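Local coordinates for Sf11-rnase (Nicotiana alata, PDB 1IOO), which cleaves RNA as a secreted ribonuclease of the T2 family and is associated with gametophytic self-incompatibility, the rejection of self pollen, at residues A[154-157]-A[161-164]; A[4-9]-A[178-183]; A[118-123]-A[141-146]. All blocks are in the same frame, centred on the assembly; numbering follows the deposited sequence.

Interaction 1: residues A[154-157]-A[161-164]; sequences AEVT and PELY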
loop_
_atom_site.group_PDB
_atom_site.type_symbol
_atom_site.label_atom_id
_atom_site.label_comp_id
_atom_site.label_asym_id
_atom_site.label_seq_id
_atom_site.Cartn_x
_atom_site.Cartn_y
_atom_site.Cartn_z
ATOM N N ALA A 154 -1.212 -12.646 -4.465
ATOM C CA ALA A 154 -1.969 -12.750 -5.684
ATOM C C ALA A 154 -1.508 -13.977 -6.434
ATOM O O ALA A 154 -0.365 -14.406 -6.278
ATOM C CB ALA A 154 -1.779 -11.509 -6.543
ATOM N N GLU A 155 -2.403 -14.581 -7.201
ATOM C CA GLU A 155 -2.037 -15.744 -7.981
ATOM C C GLU A 155 -2.286 -15.503 -9.458
ATOM O O GLU A 155 -3.378 -15.762 -9.959
ATOM C CB GLU A 155 -2.805 -16.992 -7.516
ATOM C CG GLU A 155 -2.406 -17.484 -6.129
ATOM C CD GLU A 155 -2.943 -18.868 -5.799
ATOM O OE1 GLU A 155 -2.828 -19.283 -4.626
ATOM O OE2 GLU A 155 -3.469 -19.550 -6.702
ATOM N N VAL A 156 -1.281 -14.964 -10.144
ATOM C CA VAL A 156 -1.382 -14.737 -11.581
ATOM C C VAL A 156 -1.492 -16.073 -12.286
ATOM O O VAL A 156 -2.162 -16.213 -13.307
ATOM C CB VAL A 156 -0.158 -13.959 -12.094
ATOM C CG1 VAL A 156 -0.242 -13.788 -13.603
ATOM C CG2 VAL A 156 -0.101 -12.602 -11.406
ATOM N N THR A 157 -0.796 -17.054 -11.725
ATOM C CA THR A 157 -0.877 -18.427 -12.173
ATOM C C THR A 157 -1.437 -19.256 -11.034
ATOM O O THR A 157 -0.939 -19.176 -9.912
ATOM C CB THR A 157 0.511 -18.995 -12.551
ATOM O OG1 THR A 157 1.104 -18.183 -13.569
ATOM C CG2 THR A 157 0.383 -20.424 -13.062
ATOM N N PRO A 161 1.280 -18.576 -5.575
ATOM C CA PRO A 161 1.042 -17.313 -4.882
ATOM C C PRO A 161 2.299 -16.462 -4.857
ATOM O O PRO A 161 3.413 -16.984 -4.758
ATOM C CB PRO A 161 0.609 -17.762 -3.488
ATOM C CG PRO A 161 1.359 -19.047 -3.299
ATOM C CD PRO A 161 1.184 -19.718 -4.651
ATOM N N GLU A 162 2.120 -15.152 -4.968
ATOM C CA GLU A 162 3.246 -14.243 -4.938
ATOM C C GLU A 162 2.936 -13.012 -4.108
ATOM O O GLU A 162 1.776 -12.630 -3.954
ATOM C CB GLU A 162 3.653 -13.830 -6.351
ATOM C CG GLU A 162 2.638 -13.019 -7.123
ATOM C CD GLU A 162 3.165 -12.652 -8.493
ATOM O OE1 GLU A 162 3.875 -11.630 -8.611
ATOM O OE2 GLU A 162 2.887 -13.404 -9.447
ATOM N N LEU A 163 3.981 -12.412 -3.548
ATOM C CA LEU A 163 3.820 -11.212 -2.742
ATOM C C LEU A 163 3.322 -10.077 -3.614
ATOM O O LEU A 163 4.011 -9.649 -4.535
ATOM C CB LEU A 163 5.154 -10.842 -2.090
ATOM C CG LEU A 163 5.111 -9.713 -1.057
ATOM C CD1 LEU A 163 4.204 -10.098 0.105
ATOM C CD2 LEU A 163 6.521 -9.444 -0.559
ATOM N N TYR A 164 2.126 -9.585 -3.312
ATOM C CA TYR A 164 1.493 -8.553 -4.123
ATOM C C TYR A 164 1.490 -7.201 -3.415
ATOM O O TYR A 164 1.871 -6.180 -3.995
ATOM C CB TYR A 164 0.065 -9.011 -4.415
ATOM C CG TYR A 164 -0.712 -8.145 -5.361
ATOM C CD1 TYR A 164 -0.381 -8.088 -6.713
ATOM C CD2 TYR A 164 -1.817 -7.424 -4.917
ATOM C CE1 TYR A 164 -1.139 -7.339 -7.608
ATOM C CE2 TYR A 164 -2.582 -6.667 -5.800
ATOM C CZ TYR A 164 -2.240 -6.632 -7.143
ATOM O OH TYR A 164 -3.008 -5.909 -8.027
HETATM O O HOH W 1 1.508 -15.721 -9.643
#

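Interaction 2: residues A[4-9]-A[178-183]; sequences YLQLVL and FRCPQS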
loop_
_atom_site.group_PDB
_atom_site.type_symbol
_atom_site.label_atom_id
_atom_site.label_comp_id
_atom_site.label_asym_id
_atom_site.label_seq_id
_atom_site.Cartn_x
_atom_site.Cartn_y
_atom_site.Cartn_z
ATOM N N TYR A 4 -8.887 1.995 12.559
ATOM C CA TYR A 4 -7.464 2.044 12.232
ATOM C C TYR A 4 -7.206 2.525 10.813
ATOM O O TYR A 4 -8.118 2.636 9.994
ATOM C CB TYR A 4 -6.850 0.646 12.401
ATOM C CG TYR A 4 -7.406 -0.391 11.440
ATOM C CD1 TYR A 4 -6.799 -0.629 10.206
ATOM C CD2 TYR A 4 -8.566 -1.105 11.746
ATOM C CE1 TYR A 4 -7.336 -1.547 9.302
ATOM C CE2 TYR A 4 -9.112 -2.022 10.851
ATOM C CZ TYR A 4 -8.499 -2.239 9.634
ATOM O OH TYR A 4 -9.057 -3.124 8.738
ATOM N N LEU A 5 -5.941 2.831 10.545
ATOM C CA LEU A 5 -5.489 3.225 9.222
ATOM C C LEU A 5 -4.593 2.142 8.662
ATOM O O LEU A 5 -3.687 1.673 9.350
ATOM C CB LEU A 5 -4.659 4.509 9.279
ATOM C CG LEU A 5 -5.302 5.877 9.445
ATOM C CD1 LEU A 5 -4.197 6.907 9.628
ATOM C CD2 LEU A 5 -6.141 6.209 8.218
ATOM N N GLN A 6 -4.848 1.718 7.433
ATOM C CA GLN A 6 -4.005 0.710 6.831
ATOM C C GLN A 6 -3.209 1.278 5.672
ATOM O O GLN A 6 -3.776 1.703 4.664
ATOM C CB GLN A 6 -4.821 -0.492 6.331
ATOM C CG GLN A 6 -3.911 -1.552 5.711
ATOM C CD GLN A 6 -4.642 -2.750 5.152
ATOM O OE1 GLN A 6 -4.015 -3.692 4.665
ATOM N NE2 GLN A 6 -5.969 -2.724 5.210
ATOM N N LEU A 7 -1.894 1.347 5.842
ATOM C CA LEU A 7 -1.035 1.760 4.752
ATOM C C LEU A 7 -0.783 0.561 3.859
ATOM O O LEU A 7 -0.255 -0.457 4.317
ATOM C CB LEU A 7 0.303 2.299 5.276
ATOM C CG LEU A 7 1.315 2.685 4.188
ATOM C CD1 LEU A 7 0.879 3.972 3.501
ATOM C CD2 LEU A 7 2.696 2.858 4.807
ATOM N N VAL A 8 -1.215 0.648 2.608
ATOM C CA VAL A 8 -1.035 -0.454 1.680
ATOM C C VAL A 8 0.083 -0.162 0.707
ATOM O O VAL A 8 0.008 0.790 -0.072
ATOM C CB VAL A 8 -2.325 -0.744 0.892
ATOM C CG1 VAL A 8 -2.114 -1.945 -0.030
ATOM C CG2 VAL A 8 -3.469 -1.001 1.863
ATOM N N LEU A 9 1.128 -0.977 0.770
ATOM C CA LEU A 9 2.280 -0.815 -0.105
ATOM C C LEU A 9 2.298 -1.886 -1.183
ATOM O O LEU A 9 2.202 -3.081 -0.897
ATOM C CB LEU A 9 3.580 -0.881 0.701
ATOM C CG LEU A 9 3.742 0.199 1.779
ATOM C CD1 LEU A 9 5.011 -0.066 2.577
ATOM C CD2 LEU A 9 3.792 1.585 1.150
ATOM N N PHE A 178 -0.895 -0.593 15.022
ATOM C CA PHE A 178 -2.133 -1.327 15.250
ATOM C C PHE A 178 -2.124 -2.637 14.474
ATOM O O PHE A 178 -1.544 -2.720 13.391
ATOM C CB PHE A 178 -3.338 -0.481 14.819
ATOM C CG PHE A 178 -4.639 -0.909 15.442
ATOM C CD1 PHE A 178 -4.910 -0.623 16.780
ATOM C CD2 PHE A 178 -5.590 -1.602 14.698
ATOM C CE1 PHE A 178 -6.110 -1.021 17.370
ATOM C CE2 PHE A 178 -6.797 -2.008 15.277
ATOM C CZ PHE A 178 -7.056 -1.714 16.617
ATOM N N ARG A 179 -2.764 -3.660 15.032
ATOM C CA ARG A 179 -2.814 -4.976 14.403
ATOM C C ARG A 179 -3.739 -4.976 13.190
ATOM O O ARG A 179 -4.925 -4.666 13.298
ATOM C CB ARG A 179 -3.297 -6.027 15.414
ATOM C CG ARG A 179 -3.089 -7.473 14.969
ATOM C CD ARG A 179 -3.673 -8.491 15.949
ATOM N NE ARG A 179 -5.135 -8.485 15.969
ATOM C CZ ARG A 179 -5.872 -7.976 16.952
ATOM N NH1 ARG A 179 -5.287 -7.428 18.008
ATOM N NH2 ARG A 179 -7.196 -8.013 16.880
ATOM N N CYS A 180 -3.191 -5.326 12.033
ATOM C CA CYS A 180 -3.983 -5.387 10.816
ATOM C C CYS A 180 -4.800 -6.667 10.752
ATOM O O CYS A 180 -4.333 -7.730 11.164
ATOM C CB CYS A 180 -3.098 -5.446 9.585
ATOM S SG CYS A 180 -2.257 -3.957 9.002
ATOM N N PRO A 181 -6.036 -6.583 10.246
ATOM C CA PRO A 181 -6.790 -7.833 10.160
ATOM C C PRO A 181 -6.072 -8.700 9.124
ATOM O O PRO A 181 -5.484 -8.175 8.174
ATOM C CB PRO A 181 -8.160 -7.371 9.674
ATOM C CG PRO A 181 -8.294 -6.009 10.290
ATOM C CD PRO A 181 -6.915 -5.413 10.062
ATOM N N GLN A 182 -6.093 -10.015 9.317
ATOM C CA GLN A 182 -5.424 -10.926 8.389
ATOM C C GLN A 182 -6.341 -11.305 7.231
ATOM O O GLN A 182 -7.402 -11.895 7.433
ATOM C CB GLN A 182 -4.952 -12.166 9.143
ATOM C CG GLN A 182 -4.040 -11.828 10.312
ATOM C CD GLN A 182 -2.741 -11.194 9.864
ATOM O OE1 GLN A 182 -1.852 -11.879 9.362
ATOM N NE2 GLN A 182 -2.626 -9.881 10.032
ATOM N N SER A 183 -5.919 -10.967 6.015
ATOM C CA SER A 183 -6.712 -11.229 4.813
ATOM C C SER A 183 -6.684 -12.705 4.419
ATOM O O SER A 183 -7.553 -13.170 3.683
ATOM C CB SER A 183 -6.197 -10.379 3.648
ATOM O OG SER A 183 -4.882 -10.756 3.277
#

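Interaction 3: residues A[118-123]-A[141-146]; sequences LRTLQT and IKTVSQ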
loop_
_atom_site.group_PDB
_atom_site.type_symbol
_atom_site.label_atom_id
_atom_site.label_comp_id
_atom_site.label_asym_id
_atom_site.label_seq_id
_atom_site.Cartn_x
_atom_site.Cartn_y
_atom_site.Cartn_z
ATOM N N LEU A 118 11.958 -3.432 1.530
ATOM C CA LEU A 118 12.848 -4.185 0.670
ATOM C C LEU A 118 14.143 -4.523 1.408
ATOM O O LEU A 118 14.636 -5.648 1.340
ATOM C CB LEU A 118 13.154 -3.396 -0.607
ATOM C CG LEU A 118 13.965 -4.175 -1.642
ATOM C CD1 LEU A 118 13.221 -5.441 -2.048
ATOM C CD2 LEU A 118 14.209 -3.295 -2.855
ATOM N N ARG A 119 14.678 -3.540 2.128
ATOM C CA ARG A 119 15.899 -3.735 2.899
ATOM C C ARG A 119 15.641 -4.649 4.106
ATOM O O ARG A 119 16.456 -5.514 4.429
ATOM C CB ARG A 119 16.443 -2.374 3.353
ATOM C CG ARG A 119 17.672 -2.432 4.257
ATOM C CD ARG A 119 18.854 -3.131 3.603
ATOM N NE ARG A 119 20.042 -3.045 4.452
ATOM C CZ ARG A 119 21.121 -3.809 4.319
ATOM N NH1 ARG A 119 21.177 -4.729 3.367
ATOM N NH2 ARG A 119 22.148 -3.658 5.150
ATOM N N THR A 120 14.503 -4.455 4.766
ATOM C CA THR A 120 14.144 -5.293 5.905
ATOM C C THR A 120 14.041 -6.755 5.486
ATOM O O THR A 120 14.532 -7.650 6.174
ATOM C CB THR A 120 12.818 -4.829 6.536
ATOM O OG1 THR A 120 12.996 -3.512 7.071
ATOM C CG2 THR A 120 12.395 -5.780 7.652
ATOM N N LEU A 121 13.409 -7.001 4.345
ATOM C CA LEU A 121 13.300 -8.357 3.852
ATOM C C LEU A 121 14.685 -8.917 3.534
ATOM O O LEU A 121 15.003 -10.050 3.888
ATOM C CB LEU A 121 12.391 -8.385 2.614
ATOM C CG LEU A 121 10.906 -8.193 2.955
ATOM C CD1 LEU A 121 10.097 -7.899 1.702
ATOM C CD2 LEU A 121 10.382 -9.435 3.664
ATOM N N GLN A 122 15.522 -8.094 2.912
ATOM C CA GLN A 122 16.866 -8.515 2.542
ATOM C C GLN A 122 17.690 -8.940 3.763
ATOM O O GLN A 122 18.396 -9.950 3.714
ATOM C CB GLN A 122 17.595 -7.402 1.786
ATOM C CG GLN A 122 19.050 -7.753 1.478
ATOM C CD GLN A 122 19.779 -6.650 0.738
ATOM O OE1 GLN A 122 19.680 -5.476 1.089
ATOM N NE2 GLN A 122 20.526 -7.027 -0.293
ATOM N N THR A 123 17.599 -8.179 4.851
ATOM C CA THR A 123 18.352 -8.507 6.063
ATOM C C THR A 123 17.821 -9.780 6.721
ATOM O O THR A 123 18.453 -10.338 7.619
ATOM C CB THR A 123 18.361 -7.333 7.076
ATOM O OG1 THR A 123 17.027 -7.026 7.499
ATOM C CG2 THR A 123 18.988 -6.107 6.440
ATOM N N ILE A 141 8.544 -8.634 8.297
ATOM C CA ILE A 141 7.832 -7.361 8.286
ATOM C C ILE A 141 7.433 -6.923 9.696
ATOM O O ILE A 141 7.510 -5.743 10.028
ATOM C CB ILE A 141 6.579 -7.447 7.382
ATOM C CG1 ILE A 141 7.001 -7.780 5.943
ATOM C CG2 ILE A 141 5.800 -6.139 7.422
ATOM C CD1 ILE A 141 7.967 -6.770 5.308
ATOM N N LYS A 142 7.034 -7.871 10.535
ATOM C CA LYS A 142 6.599 -7.520 11.883
ATOM C C LYS A 142 7.721 -6.886 12.702
ATOM O O LYS A 142 7.458 -6.208 13.696
ATOM C CB LYS A 142 6.030 -8.736 12.617
ATOM C CG LYS A 142 5.259 -8.348 13.875
ATOM C CD LYS A 142 4.535 -9.536 14.478
ATOM C CE LYS A 142 3.750 -9.122 15.718
ATOM N NZ LYS A 142 3.020 -10.293 16.270
ATOM N N THR A 143 8.968 -7.095 12.298
ATOM C CA THR A 143 10.076 -6.490 13.035
ATOM C C THR A 143 10.026 -4.971 12.956
ATOM O O THR A 143 10.590 -4.281 13.809
ATOM C CB THR A 143 11.471 -6.962 12.551
ATOM O OG1 THR A 143 11.686 -6.572 11.189
ATOM C CG2 THR A 143 11.596 -8.467 12.696
ATOM N N VAL A 144 9.347 -4.446 11.937
ATOM C CA VAL A 144 9.233 -3.001 11.780
ATOM C C VAL A 144 7.792 -2.525 11.962
ATOM O O VAL A 144 7.557 -1.376 12.344
ATOM C CB VAL A 144 9.779 -2.516 10.411
ATOM C CG1 VAL A 144 11.276 -2.782 10.326
ATOM C CG2 VAL A 144 9.048 -3.202 9.274
ATOM N N SER A 145 6.824 -3.396 11.690
ATOM C CA SER A 145 5.425 -3.014 11.877
ATOM C C SER A 145 5.030 -3.108 13.352
ATOM O O SER A 145 4.055 -2.487 13.780
ATOM C CB SER A 145 4.488 -3.876 11.014
ATOM O OG SER A 145 4.474 -5.231 11.423
ATOM N N GLN A 146 5.816 -3.863 14.121
ATOM C CA GLN A 146 5.583 -4.063 15.563
ATOM C C GLN A 146 4.344 -4.904 15.795
ATOM O O GLN A 146 4.397 -5.956 16.439
ATOM C CB GLN A 146 5.469 -2.716 16.287
ATOM C CG GLN A 146 6.795 -1.974 16.358
ATOM C CD GLN A 146 6.732 -0.687 17.158
ATOM O OE1 GLN A 146 5.884 -0.517 18.038
ATOM N NE2 GLN A 146 7.657 0.223 16.871
#

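Interaction 1: residues A[154-157]-A[161-164]
Ala154 and Glu162 face each other as an antiparallel, hydrogen-bonded pair. Ala154 N donates to Glu162 O at 3.0 Å, in the carbonyl plane, and Glu162 N returns a bond to Ala154 O at 2.9 Å. Pro161, with no N-H to give, offers its CA-H to Ala154 O instead, the CA 3.5 Å away. This is the end of a beta hairpin joining strands 150-154 and 162-170.

The apolar packing is one methyl, Ala154 CB, set obliquely against the Tyr164 ring, 3.7 Å from CD1; its smallness lets the ring come close. Tyr164 turns its hydroxyl to Asn19. Glu155 runs alongside Pro161, its CG 3.7 Å from Pro161 CA, while its carboxylate takes a bond from the backbone of Gly159.

A water adds a second polar link, donating to Glu162 OE2 at 2.7 Å and accepting a weak bond from Val156 N at 2.9 Å. Glu162 CG lies between the backbone N and the carbonyl carbon (chi1 65°), tucked 3.4 Å from Ala154 O, and OE2 also touches Val156 CG2. A buried carboxylate that further holds Arg195 and Ser14 is probably kept ionised, tying the hairpin end to helix 12-18 and the C-terminal tail.

Interaction 2: residues A[4-9]-A[178-183]
Tyr4 and Phe178 bring the backbones of the two segments to 7.0 Å between their CA atoms, and Gln6 and Cys180 keep a similar spacing of 7.3 Å. At this distance the extended strand 4-9 and the irregular segment 178-183 meet through side chains. Tyr4 does most of the work. Its CB points toward the other segment and itself meets Phe178 CD2 at 3.5 Å. With CG between the backbone N and the carbonyl carbon (chi1 64°), the ring is then placed so that its hydroxyl end reaches Pro181. The Tyr4 and Phe178 rings are near parallel, with planes at 14°, but slid so far apart that they barely overlap. Pro181 approaches Tyr4 from the opposite direction, and its compact, puckered ring sets two CH2 groups against the phenol end: CD lies 3.6 Å from Tyr4 CZ, and CG 3.4 Å from Tyr4 OH.

Strand 4-10 belongs to the antiparallel sheet of the RNase T2 fold, between strands 30-37 and 162-170. Cys180 is disulfide-bonded to Cys169 of the latter strand, which pins the segment beside the sheet. Replacing Tyr4 by an alanine would keep CB against Phe178 but is likely to leave the CG and CD of Pro181 without the phenol they rest on. Cys180 SG lies 4.4 Å from CG of Gln6, whose extended chain carries OE1 to Lys152; the Gln6 side chain is about 8 Å from that of the catalytic His91.

Interaction 3: residues A[118-123]-A[141-146]
Leu121 and Ile141 form the buried side of this helix contact, a rather loose touch of methyls. The CD1 methyl of Ile141 lies 4.0 Å from Leu121 CD2 and equally near its CG, the two branched chains crossing at a slant. Both torsions of Ile141 (chi1 -60°, chi2 -59°) bring that methyl across to the leucine. Leucine and isoleucine suit this side because they also face apolar neighbours, Phe194 for Leu121 and Ile166 for Ile141.

Helices 117-123 and 134-145 thus pack on each other, the first touching strand 192-194 of the two-stranded sheet and the second strand 162-170 of the main sheet of the T2 fold. The N-to-C directions of the two short segments are at 131°, their axes 9.8 Å apart at closest approach.

The closer fit is at Thr120, which points at the other helix, its CA 7.1 Å from Ile141 CA. It wedges against Thr143 and Val144, its OG1 3.8 Å from Val144 CG1. Threonine suits the place: CG2 packs while OG1 makes a weak bond to Asp116 O. Exposed Thr143 is the thin margin, little covered; its OG1, bonded to Ala140 O, is what Thr120 CG2 rests against at 3.7 Å.

Overall arrangement
Along the chain, interaction 2 closes the longest loop, from strand 4-10 near the N-terminus to residues 178-183, and both others are nested within it, interaction 3 closing before interaction 1 opens. Interactions 1 and 2 reach the same antiparallel sheet through the neighbouring strands 162-170 and 4-10, with centres 19 Å apart. Interaction 3 pairs two helices, its centre 15 Å from that of interaction 2 and 20 Å from that of interaction 1. The three do not touch, though their nearest atoms come within about 4 to 5 Å. Interaction 1 thus lies at the hairpin end, interaction 2 beside strand 4-10 and interaction 3 between the two helices, in a monomer whose catalytic His32 lies on strand 30-37, paired with strand 4-10.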